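Side-chain contacts in putative cytochrome P450 154A1 (Streptomyces coelicolor, PDB 1ODO), which belongs to the cytochrome P450 family of haem proteins and binds 4-phenyl-1H-imidazole as well as its haem: residues A[308-311]-A[312-315]; A[159-162]-A[163-166]; A[276-279]-A[280-284]; A[179-182]-A[183-187]. All blocks are in the same frame, centred on the assembly; numbering follows the deposited sequence.

All four contacts are local, and their chemistry follows their place in the P450 fold. Interaction 3 is the core contact: a buried one within helix 275-285, it brings Leu283 against the haem and carries the family's ExxR pair. Interactions 2 and 4 lie at the surface, at the starts of the consecutive helices 161-175 and 181-204, with nearest atoms about 8 Å apart. There polar groups tie down the helix starts, an arginine gripping a carbonyl in one and a capping box closing the other. Interaction 1, partly buried and about 42 Å from interaction 2 between centres, is a beta turn between two short strands, pinned by a glutamate.

Interaction 1 (A[308-311]-A[312-315])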
# COMPACT_ATOMS: atom_id res chain seq x y z
N THR A 308 -20.38 5.52 -21.15
CA THR A 308 -19.89 6.74 -20.53
C THR A 308 -19.79 6.73 -19.02
O THR A 308 -20.65 6.19 -18.33
CB THR A 308 -20.84 7.93 -20.88
OG1 THR A 308 -20.90 8.10 -22.30
CG2 THR A 308 -20.35 9.22 -20.23
N ILE A 309 -18.70 7.31 -18.51
CA ILE A 309 -18.52 7.39 -17.07
C ILE A 309 -19.14 8.77 -16.88
O ILE A 309 -18.54 9.79 -17.22
CB ILE A 309 -17.04 7.45 -16.66
CG1 ILE A 309 -16.36 6.10 -16.95
CG2 ILE A 309 -16.94 7.77 -15.16
CD1 ILE A 309 -14.92 6.02 -16.48
N ALA A 310 -20.37 8.79 -16.37
CA ALA A 310 -21.09 10.04 -16.15
C ALA A 310 -20.45 10.94 -15.10
O ALA A 310 -19.83 10.46 -14.16
CB ALA A 310 -22.54 9.75 -15.78
N ARG A 311 -20.61 12.25 -15.27
CA ARG A 311 -20.06 13.20 -14.32
C ARG A 311 -20.57 12.80 -12.94
O ARG A 311 -21.75 12.50 -12.77
CB ARG A 311 -20.54 14.62 -14.64
CG ARG A 311 -19.99 15.68 -13.69
CD ARG A 311 -20.48 17.08 -14.04
NE ARG A 311 -21.90 17.25 -13.74
CZ ARG A 311 -22.59 18.37 -13.96
NH1 ARG A 311 -21.99 19.42 -14.50
NH2 ARG A 311 -23.88 18.43 -13.64
N GLY A 312 -19.67 12.78 -11.96
CA GLY A 312 -20.06 12.42 -10.62
C GLY A 312 -19.99 10.94 -10.26
O GLY A 312 -20.14 10.59 -9.10
N GLU A 313 -19.75 10.07 -11.24
CA GLU A 313 -19.67 8.64 -10.94
C GLU A 313 -18.27 8.28 -10.46
O GLU A 313 -17.28 8.87 -10.91
CB GLU A 313 -20.05 7.81 -12.17
CG GLU A 313 -21.51 7.97 -12.57
CD GLU A 313 -21.95 6.98 -13.63
OE1 GLU A 313 -21.14 6.65 -14.52
OE2 GLU A 313 -23.12 6.54 -13.58
N PRO A 314 -18.16 7.32 -9.54
CA PRO A 314 -16.86 6.90 -9.00
C PRO A 314 -16.04 6.03 -9.94
O PRO A 314 -16.58 5.33 -10.80
CB PRO A 314 -17.22 6.15 -7.71
CG PRO A 314 -18.62 6.61 -7.40
CD PRO A 314 -19.24 6.70 -8.76
N ILE A 315 -14.72 6.06 -9.73
CA ILE A 315 -13.77 5.30 -10.52
C ILE A 315 -12.82 4.58 -9.57
O ILE A 315 -12.16 5.22 -8.75
CB ILE A 315 -12.96 6.22 -11.44
CG1 ILE A 315 -13.89 6.90 -12.44
CG2 ILE A 315 -11.85 5.44 -12.14
CD1 ILE A 315 -13.23 8.02 -13.24
O HOH W 1 -22.67 5.87 -16.82
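A type II beta turn from Ala310 to Glu313 links strand 308-309, which pairs with strand 301-302, to strand 314-317 of the mixed sheet of this P450. The turn is closed by its backbone bond, Glu313 N to Ala310 O at 2.9 Å. Gly312 occupies the third position with phi 89°, and having no CB it does not press on the carbonyl oxygen of Arg311 there.

The carboxylate of Glu313 then closes a second ring on the same residue. With CG anti to the carbonyl carbon (chi1 -66°) and the chain extended beyond it, the side chain runs back to Ala310. Ala310 N donates to Glu313 OE1 at 2.9 Å. The approach is from above the carboxylate plane, 56° out of it. The methyl of Ala310 touches the same group, its CB 3.6 Å from Glu313 CD. A water donating to both Thr308 O and Glu313 OE1, 2.9 Å from the latter, extends the clasp to the preceding strand.

Beside the turn the aliphatic part is looser: Ile309 and Ile315 cross at about a right angle, with Ile309 CD1 4.2 Å from Ile315 CD1. Ile309 also rests on Trp41 of strand 38-43, whose NE1 is hydrogen-bonded to Glu313 OE1. One carboxylate oxygen thus collects three donors, a backbone N-H, a water and an indole N-H. That concentration would be expected to stabilise negative charge on Glu313 and to fix how its carboxylate is turned.

Interaction 2 (A[159-162]-A[163-166]); sequences VPQD and RRDG
Val159 and Arg164 meet at the start of helix 161-175, the F helix in the usual P450 scheme, where the arginine folds back on the residues leading into the helix.

Among the polar contacts, the main one is a side-on grip of a single carbonyl. Arg164 NE donates to Val159 O at 2.8 Å, and Arg164 NH2 reaches the same oxygen at 3.2 Å. That oxygen lies close to the guanidinium plane, and the NE bond is the straighter of the two (159° against 136°). The first turn adds backbone bonds from Arg163 N to Pro160 O and from Arg164 N to Gln161 O.

Water joins the next residues: one molecule bridges Gln161 O to both the backbone N and OD2 of Asp165, and another spans Asp162 O and Gly166 N.

Apolar contact comes from Val159, whose CG1 lies 3.7 Å from Arg164 CG, while Pro160 touches Leu198 and Arg163 touches Ala201, both of helix 181-204.

The flat-group contact is doubtful. The Gln161 amide sits obliquely above one guanidinium face of Arg164, the planes 50° apart, but Gln161 NE2 is modelled 2.9 Å from Arg164 NH1, two donors without a hydrogen bond.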
# COMPACT_ATOMS: atom_id res chain seq x y z
N VAL A 159 8.06 8.93 15.79
CA VAL A 159 7.07 8.36 16.70
C VAL A 159 7.77 7.81 17.93
O VAL A 159 8.61 6.91 17.83
CB VAL A 159 6.28 7.22 16.02
CG1 VAL A 159 5.22 6.68 16.97
CG2 VAL A 159 5.63 7.73 14.74
N PRO A 160 7.44 8.34 19.12
CA PRO A 160 8.07 7.85 20.34
C PRO A 160 7.90 6.34 20.47
O PRO A 160 6.85 5.80 20.15
CB PRO A 160 7.34 8.62 21.44
CG PRO A 160 7.03 9.93 20.77
CD PRO A 160 6.55 9.48 19.41
N GLN A 161 8.95 5.67 20.94
CA GLN A 161 8.91 4.23 21.12
C GLN A 161 7.67 3.73 21.86
O GLN A 161 7.02 2.78 21.42
CB GLN A 161 10.16 3.76 21.87
CG GLN A 161 11.45 3.80 21.07
CD GLN A 161 11.43 2.87 19.88
OE1 GLN A 161 10.90 1.76 19.95
NE2 GLN A 161 12.01 3.32 18.77
N ASP A 162 7.35 4.37 22.98
CA ASP A 162 6.20 3.98 23.79
C ASP A 162 4.83 4.22 23.15
O ASP A 162 3.80 3.93 23.75
CB ASP A 162 6.26 4.69 25.15
CG ASP A 162 5.98 6.18 25.05
OD1 ASP A 162 6.63 6.87 24.24
OD2 ASP A 162 5.11 6.67 25.81
N ARG A 163 4.82 4.74 21.92
CA ARG A 163 3.57 5.00 21.23
C ARG A 163 3.46 4.23 19.92
O ARG A 163 2.43 4.28 19.25
CB ARG A 163 3.42 6.49 20.95
CG ARG A 163 3.19 7.33 22.19
CD ARG A 163 3.09 8.81 21.87
NE ARG A 163 2.71 9.58 23.05
CZ ARG A 163 1.51 9.52 23.62
NH1 ARG A 163 0.57 8.72 23.11
NH2 ARG A 163 1.24 10.24 24.70
N ARG A 164 4.50 3.49 19.57
CA ARG A 164 4.50 2.73 18.32
C ARG A 164 3.56 1.53 18.24
O ARG A 164 2.91 1.32 17.21
CB ARG A 164 5.93 2.29 17.99
CG ARG A 164 6.86 3.48 17.75
CD ARG A 164 8.24 3.07 17.28
NE ARG A 164 9.06 4.25 17.02
CZ ARG A 164 10.28 4.23 16.49
NH1 ARG A 164 10.85 3.07 16.16
NH2 ARG A 164 10.94 5.36 16.30
N ASP A 165 3.46 0.75 19.31
CA ASP A 165 2.57 -0.41 19.29
C ASP A 165 1.10 -0.03 19.15
O ASP A 165 0.33 -0.74 18.51
CB ASP A 165 2.76 -1.25 20.56
CG ASP A 165 4.08 -2.00 20.58
OD1 ASP A 165 4.42 -2.63 19.56
OD2 ASP A 165 4.77 -1.95 21.62
N GLY A 166 0.72 1.09 19.75
CA GLY A 166 -0.65 1.55 19.70
C GLY A 166 -1.30 1.72 18.34
O GLY A 166 -2.52 1.62 18.22
O HOH W 2 5.15 1.05 21.71
O HOH W 3 1.91 2.10 22.15
O HOH W 4 5.45 9.83 23.87

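Interaction 3 (A[276-279]-A[280-284])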
# COMPACT_ATOMS: atom_id res chain seq x y z
N ALA A 276 16.59 -5.88 -6.76
CA ALA A 276 15.70 -4.82 -7.22
C ALA A 276 14.77 -5.38 -8.29
O ALA A 276 13.59 -5.05 -8.32
CB ALA A 276 16.51 -3.64 -7.77
N ASP A 277 15.30 -6.22 -9.18
CA ASP A 277 14.47 -6.80 -10.23
C ASP A 277 13.37 -7.66 -9.60
O ASP A 277 12.23 -7.68 -10.07
CB ASP A 277 15.29 -7.69 -11.17
CG ASP A 277 16.27 -6.91 -12.01
OD1 ASP A 277 15.98 -5.73 -12.35
OD2 ASP A 277 17.32 -7.48 -12.36
N VAL A 278 13.73 -8.39 -8.55
CA VAL A 278 12.76 -9.25 -7.88
C VAL A 278 11.67 -8.41 -7.23
O VAL A 278 10.50 -8.78 -7.25
CB VAL A 278 13.44 -10.12 -6.80
CG1 VAL A 278 12.40 -10.81 -5.95
CG2 VAL A 278 14.33 -11.16 -7.48
N VAL A 279 12.05 -7.27 -6.66
CA VAL A 279 11.08 -6.40 -6.02
C VAL A 279 10.14 -5.81 -7.07
O VAL A 279 8.93 -5.74 -6.84
CB VAL A 279 11.78 -5.27 -5.22
CG1 VAL A 279 10.78 -4.21 -4.79
CG2 VAL A 279 12.44 -5.87 -3.98
N GLU A 280 10.68 -5.41 -8.22
CA GLU A 280 9.83 -4.84 -9.26
C GLU A 280 8.85 -5.86 -9.81
O GLU A 280 7.70 -5.52 -10.10
CB GLU A 280 10.67 -4.26 -10.40
CG GLU A 280 11.43 -3.00 -10.00
CD GLU A 280 10.53 -2.00 -9.31
OE1 GLU A 280 10.82 -1.62 -8.16
OE2 GLU A 280 9.52 -1.59 -9.92
N GLU A 281 9.28 -7.10 -9.97
CA GLU A 281 8.38 -8.12 -10.49
C GLU A 281 7.34 -8.49 -9.42
O GLU A 281 6.22 -8.87 -9.76
CB GLU A 281 9.15 -9.37 -10.92
CG GLU A 281 8.25 -10.50 -11.42
CD GLU A 281 7.54 -10.19 -12.74
OE1 GLU A 281 7.42 -9.00 -13.11
OE2 GLU A 281 7.10 -11.15 -13.40
N THR A 282 7.72 -8.38 -8.15
CA THR A 282 6.78 -8.70 -7.07
C THR A 282 5.71 -7.61 -7.07
O THR A 282 4.52 -7.88 -6.89
CB THR A 282 7.49 -8.72 -5.69
OG1 THR A 282 8.47 -9.77 -5.66
CG2 THR A 282 6.46 -8.97 -4.56
N LEU A 283 6.13 -6.37 -7.28
CA LEU A 283 5.20 -5.24 -7.30
C LEU A 283 4.21 -5.40 -8.46
O LEU A 283 3.06 -5.00 -8.37
CB LEU A 283 5.97 -3.93 -7.44
CG LEU A 283 6.75 -3.54 -6.18
CD1 LEU A 283 7.68 -2.36 -6.45
CD2 LEU A 283 5.75 -3.19 -5.10
N ARG A 284 4.67 -6.00 -9.55
CA ARG A 284 3.79 -6.20 -10.70
C ARG A 284 2.87 -7.40 -10.51
O ARG A 284 1.66 -7.29 -10.67
CB ARG A 284 4.62 -6.41 -11.98
CG ARG A 284 3.76 -6.55 -13.25
CD ARG A 284 4.57 -7.13 -14.42
NE ARG A 284 4.86 -8.54 -14.20
CZ ARG A 284 3.96 -9.51 -14.34
NH1 ARG A 284 2.72 -9.22 -14.72
NH2 ARG A 284 4.29 -10.77 -14.08
O HOH W 5 13.03 -2.41 -6.94
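Thr282 turns OG1 beside its backbone N and anti to its carbonyl carbon (chi1 -63°), which points the hydroxyl back along helix 275-285 to the carbonyl of Val278. At the residue after Val278, Val279 places CG1 anti to its own N (chi1 168°), which sets it alongside Leu283, one turn on. This is the K helix of the P450 fold, and the Glu281 to Arg284 span is the family's ExxR motif.

Val278 O takes two bonds from the same residue. Thr282 N donates at 2.9 Å and Thr282 OG1 at 2.8 Å, and they arrive from opposite faces of the carbonyl plane. The hydroxyl therefore spends its proton within the helix. Val279 and Leu283 lie side by side and point the same way, Val279 CG1 being 4.0 Å from Leu283 CD1. Val279 also packs on Val364 and Leu368 of helix 357-374, whereas Leu283 touches the haem.

A water bridges Ala276 O to Glu280 OE1, 2.6 Å from that oxygen, and the same OE1 forms a salt bridge with Arg361.

On another side of the helix, Glu281 meets Arg284. The guanidinium grips the carboxylate side-on, one nitrogen to each oxygen, and Arg339 joins Glu281 OE2 to complete the Glu-Arg-Arg triad known from P450s. Glu281 OE2 also accepts from Asp336 N, and Arg284 NH1 is held by the carbonyls of Asn323 and Ala332. Both oxygens lie close to the guanidinium plane, while the donors come from above the carboxylate plane, with Arg284 NE 2.8 Å from Glu281 OE1 and Arg284 NH2 2.9 Å from Glu281 OE2.

Interaction 4 (A[179-182]-A[183-187])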
# COMPACT_ATOMS: atom_id res chain seq x y z
N LEU A 179 -15.13 -5.24 8.13
CA LEU A 179 -15.80 -4.52 9.22
C LEU A 179 -17.04 -3.78 8.73
O LEU A 179 -17.06 -3.27 7.60
CB LEU A 179 -14.84 -3.49 9.84
CG LEU A 179 -13.54 -4.01 10.46
CD1 LEU A 179 -12.77 -2.84 11.04
CD2 LEU A 179 -13.85 -5.03 11.54
N ASP A 180 -18.08 -3.74 9.56
CA ASP A 180 -19.29 -3.04 9.15
C ASP A 180 -19.10 -1.57 9.49
O ASP A 180 -18.09 -1.19 10.09
CB ASP A 180 -20.56 -3.60 9.82
CG ASP A 180 -20.54 -3.50 11.34
OD1 ASP A 180 -19.92 -2.56 11.89
OD2 ASP A 180 -21.18 -4.36 11.99
N GLN A 181 -20.06 -0.74 9.11
CA GLN A 181 -19.99 0.70 9.37
C GLN A 181 -19.67 1.05 10.82
O GLN A 181 -18.81 1.88 11.09
CB GLN A 181 -21.30 1.36 8.92
CG GLN A 181 -21.23 2.87 8.72
CD GLN A 181 -21.22 3.65 10.01
OE1 GLN A 181 -21.92 3.30 10.96
NE2 GLN A 181 -20.43 4.72 10.06
N ALA A 182 -20.37 0.42 11.76
CA ALA A 182 -20.14 0.69 13.18
C ALA A 182 -18.72 0.34 13.62
O ALA A 182 -18.07 1.11 14.33
CB ALA A 182 -21.16 -0.08 14.03
N GLU A 183 -18.26 -0.84 13.22
CA GLU A 183 -16.92 -1.30 13.58
C GLU A 183 -15.84 -0.42 12.95
O GLU A 183 -14.82 -0.14 13.59
CB GLU A 183 -16.73 -2.75 13.13
CG GLU A 183 -17.74 -3.70 13.75
CD GLU A 183 -17.69 -5.09 13.13
OE1 GLU A 183 -17.69 -5.19 11.88
OE2 GLU A 183 -17.68 -6.07 13.89
N ALA A 184 -16.06 0.02 11.72
CA ALA A 184 -15.09 0.87 11.03
C ALA A 184 -15.03 2.22 11.73
O ALA A 184 -13.96 2.77 11.97
CB ALA A 184 -15.51 1.06 9.57
N GLN A 185 -16.20 2.74 12.06
CA GLN A 185 -16.33 4.02 12.74
C GLN A 185 -15.60 3.99 14.09
O GLN A 185 -14.95 4.96 14.48
CB GLN A 185 -17.82 4.33 12.91
CG GLN A 185 -18.17 5.56 13.69
CD GLN A 185 -19.67 5.82 13.63
OE1 GLN A 185 -20.19 6.30 12.62
NE2 GLN A 185 -20.37 5.48 14.71
N ALA A 186 -15.71 2.87 14.80
CA ALA A 186 -15.06 2.74 16.10
C ALA A 186 -13.54 2.70 15.92
O ALA A 186 -12.80 3.34 16.67
CB ALA A 186 -15.53 1.47 16.80
N ASN A 187 -13.08 1.96 14.92
CA ASN A 187 -11.64 1.85 14.66
C ASN A 187 -11.09 3.22 14.30
O ASN A 187 -10.02 3.62 14.76
CB ASN A 187 -11.37 0.87 13.52
CG ASN A 187 -9.89 0.74 13.21
OD1 ASN A 187 -9.39 1.33 12.25
ND2 ASN A 187 -9.17 -0.01 14.03
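Asp180 OD1 accepts from Glu183 N at 2.7 Å in a nearly straight bond (171°), the N-cap half of a capping box that opens helix 181-204. The return half runs from Asp180 N to Glu183 OE1 at 2.8 Å and uses the anti lone pair of that oxygen. Asp180 can make its bond because CG stands between its backbone N and carbonyl carbon (chi1 61°), folding the carboxylate over the helix start.

The two acids cross at about a right angle, and Asp180 OD1 comes within 3.4 Å of Glu183 OE1. Each of these oxygens faces a backbone N-H, which probably offsets the repulsion between the like charges. Leu179 flanks the box, its CB 3.9 Å from Glu183 CB, along the aliphatic part of the glutamate.

Across the first turn, Gln181 NE2 donates to Gln185 OE1 at 3.0 Å. The bond is straight at the hydrogen and lies in the Gln181 amide plane, yet it meets Gln185 from above its carbonyl plane.

This surface box begins the G helix of the P450 scheme, and on the side of Asn187 that helix packs on Leu170 and Val174 of helix 161-175.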